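Long-range contact in CELL WALL surface anchor family protein (Streptococcus pneumoniae, PDB 3ZGH), which probably binds keratin 10 through its basic MSCRAMM-type domain, as a surface adhesin of the pneumococcus: residues 168-173 with 191-196. Numbering follows the deposited sequence.
Sequences TSFTFT and GKVVES. With ACT (acetate ion), chain D.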
loop_
_atom_site.group_PDB
_atom_site.type_symbol
_atom_site.label_atom_id
_atom_site.label_comp_id
_atom_site.label_asym_id
_atom_site.label_seq_id
_atom_site.Cartn_x
_atom_site.Cartn_y
_atom_site.Cartn_z
ATOM N N THR A 168 0.201 19.900 1.721
ATOM C CA THR A 168 0.718 18.548 1.650
ATOM C C THR A 168 -0.410 17.519 1.785
ATOM O O THR A 168 -0.169 16.389 2.232
ATOM C CB THR A 168 1.733 18.287 2.775
ATOM O OG1 THR A 168 1.145 18.668 4.021
ATOM C CG2 THR A 168 2.994 19.126 2.557
ATOM N N SER A 169 -1.622 17.893 1.392
ATOM C CA SER A 169 -2.736 16.951 1.419
ATOM C C SER A 169 -2.524 15.800 0.414
ATOM O O SER A 169 -1.744 15.922 -0.538
ATOM C CB SER A 169 -4.056 17.678 1.151
ATOM O OG SER A 169 -4.108 18.238 -0.153
ATOM N N PHE A 170 -3.208 14.678 0.630
ATOM C CA PHE A 170 -3.159 13.584 -0.326
ATOM C C PHE A 170 -4.370 12.693 -0.056
ATOM O O PHE A 170 -5.010 12.791 1.008
ATOM C CB PHE A 170 -1.837 12.790 -0.186
ATOM C CG PHE A 170 -1.714 12.043 1.111
ATOM C CD1 PHE A 170 -2.263 10.766 1.257
ATOM C CD2 PHE A 170 -1.057 12.616 2.197
ATOM C CE1 PHE A 170 -2.173 10.101 2.478
ATOM C CE2 PHE A 170 -0.969 11.957 3.420
ATOM C CZ PHE A 170 -1.523 10.707 3.562
ATOM N N THR A 171 -4.705 11.844 -1.012
ATOM C CA THR A 171 -5.603 10.740 -0.714
ATOM C C THR A 171 -4.953 9.475 -1.270
ATOM O O THR A 171 -4.322 9.513 -2.321
ATOM C CB THR A 171 -7.002 10.892 -1.345
ATOM O OG1 THR A 171 -6.913 10.602 -2.730
ATOM C CG2 THR A 171 -7.576 12.288 -1.137
ATOM N N PHE A 172 -5.105 8.364 -0.561
ATOM C CA PHE A 172 -4.570 7.093 -1.010
ATOM C C PHE A 172 -5.705 6.054 -0.990
ATOM O O PHE A 172 -6.456 5.967 -0.010
ATOM C CB PHE A 172 -3.408 6.657 -0.112
ATOM C CG PHE A 172 -2.879 5.294 -0.443
ATOM C CD1 PHE A 172 -1.969 5.128 -1.480
ATOM C CD2 PHE A 172 -3.324 4.175 0.251
ATOM C CE1 PHE A 172 -1.505 3.891 -1.815
ATOM C CE2 PHE A 172 -2.842 2.923 -0.079
ATOM C CZ PHE A 172 -1.936 2.779 -1.120
ATOM N N THR A 173 -5.816 5.283 -2.075
ATOM C CA THR A 173 -6.845 4.258 -2.207
ATOM C C THR A 173 -6.185 2.874 -2.276
ATOM O O THR A 173 -5.473 2.549 -3.235
ATOM C CB THR A 173 -7.695 4.483 -3.472
ATOM O OG1 THR A 173 -8.253 5.800 -3.436
ATOM C CG2 THR A 173 -8.837 3.447 -3.564
ATOM N N GLY A 191 -12.013 1.876 2.312
ATOM C CA GLY A 191 -11.119 2.487 3.284
ATOM C C GLY A 191 -10.082 3.442 2.713
ATOM O O GLY A 191 -8.866 3.267 2.918
ATOM N N LYS A 192 -10.549 4.480 2.029
ATOM C CA LYS A 192 -9.649 5.512 1.494
ATOM C C LYS A 192 -8.963 6.332 2.608
ATOM O O LYS A 192 -9.599 6.666 3.595
ATOM C CB LYS A 192 -10.446 6.427 0.595
ATOM C CG LYS A 192 -9.612 7.372 -0.208
ATOM C CD LYS A 192 -10.412 7.926 -1.398
ATOM C CE LYS A 192 -10.956 6.791 -2.253
ATOM N NZ LYS A 192 -11.090 7.125 -3.716
ATOM N N VAL A 193 -7.672 6.637 2.450
ATOM C CA VAL A 193 -6.963 7.535 3.376
ATOM C C VAL A 193 -7.004 8.938 2.785
ATOM O O VAL A 193 -6.558 9.153 1.644
ATOM C CB VAL A 193 -5.504 7.107 3.589
ATOM C CG1 VAL A 193 -4.747 8.115 4.494
ATOM C CG2 VAL A 193 -5.454 5.647 4.162
ATOM N N VAL A 194 -7.566 9.876 3.548
ATOM C CA VAL A 194 -7.672 11.261 3.136
ATOM C C VAL A 194 -6.967 12.115 4.174
ATOM O O VAL A 194 -7.351 12.121 5.344
ATOM C CB VAL A 194 -9.132 11.684 3.044
ATOM C CG1 VAL A 194 -9.254 13.180 2.701
ATOM C CG2 VAL A 194 -9.850 10.853 1.990
ATOM N N GLU A 195 -5.925 12.821 3.747
ATOM C CA GLU A 195 -5.203 13.732 4.620
ATOM C C GLU A 195 -5.422 15.164 4.121
ATOM O O GLU A 195 -5.233 15.455 2.942
ATOM C CB GLU A 195 -3.721 13.366 4.601
ATOM C CG GLU A 195 -2.870 13.971 5.683
ATOM C CD GLU A 195 -2.704 13.049 6.872
ATOM O OE1 GLU A 195 -3.436 13.257 7.869
ATOM O OE2 GLU A 195 -1.852 12.120 6.815
ATOM N N SER A 196 -5.994 16.019 4.946
ATOM C CA SER A 196 -6.017 17.482 4.674
ATOM C C SER A 196 -4.685 18.261 4.894
ATOM O O SER A 196 -3.713 17.710 5.492
ATOM C CB SER A 196 -7.105 18.086 5.515
ATOM O OG SER A 196 -8.255 17.948 4.738
HETATM C C ACT D . -5.878 15.991 -2.125
HETATM O O ACT D . -5.814 17.215 -2.399
HETATM O OXT ACT D . -5.324 15.219 -2.946
HETATM C CH3 ACT D . -6.583 15.492 -0.886
#
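Glu195 lies over one face of the Phe170 ring, its CB 3.7 Å from the ring centroid in a CH-pi contact offset toward the CE2 rim. With CG of Phe170 between its backbone N and carbonyl carbon (chi1 67°), Phe170 CE1 reaches Val193 CG1 at 3.8 Å by an oblique approach. The Glu195 carboxylate stands steeply to the ring, the planes 76° apart, and its OE2 comes to the CE2-CZ rim, 3.5 Å from Phe170 CE2; OE1 forms a salt bridge with Lys30 and OE2 a hydrogen bond with Tyr32. Phe60 meets Phe170, and Tyr62 meets Phe172, as edge-to-face ring pairs, so this face of the small sheet packs against the large one.

Strands 170-172 and 193-195 run antiparallel. Phe170 and Glu195 exchange two backbone hydrogen bonds, the nearly straight one from Glu195 N to Phe170 O measuring 2.9 Å; Phe172 and Val193 form a second such pair. Between them, Thr171 and Val194 make a non-hydrogen-bonded pair with side chains on the opposite face; Thr171 CA lies 3.0 Å from Val193 O in a CA-H...O contact, and Thr171 OG1 bonds to Thr98. Acetate, probably from crystallisation, places CH3 3.4 Å from Thr171 CG2 and is hydrogen-bonded to Thr98 OG1. The bent Lys192 chain brings CE 3.1 Å from Thr173 OG1. With Tyr32 and Lys30 satisfying the carboxylate, and Lys30 probably balancing its charge, an acidic side chain can border an otherwise apolar interface.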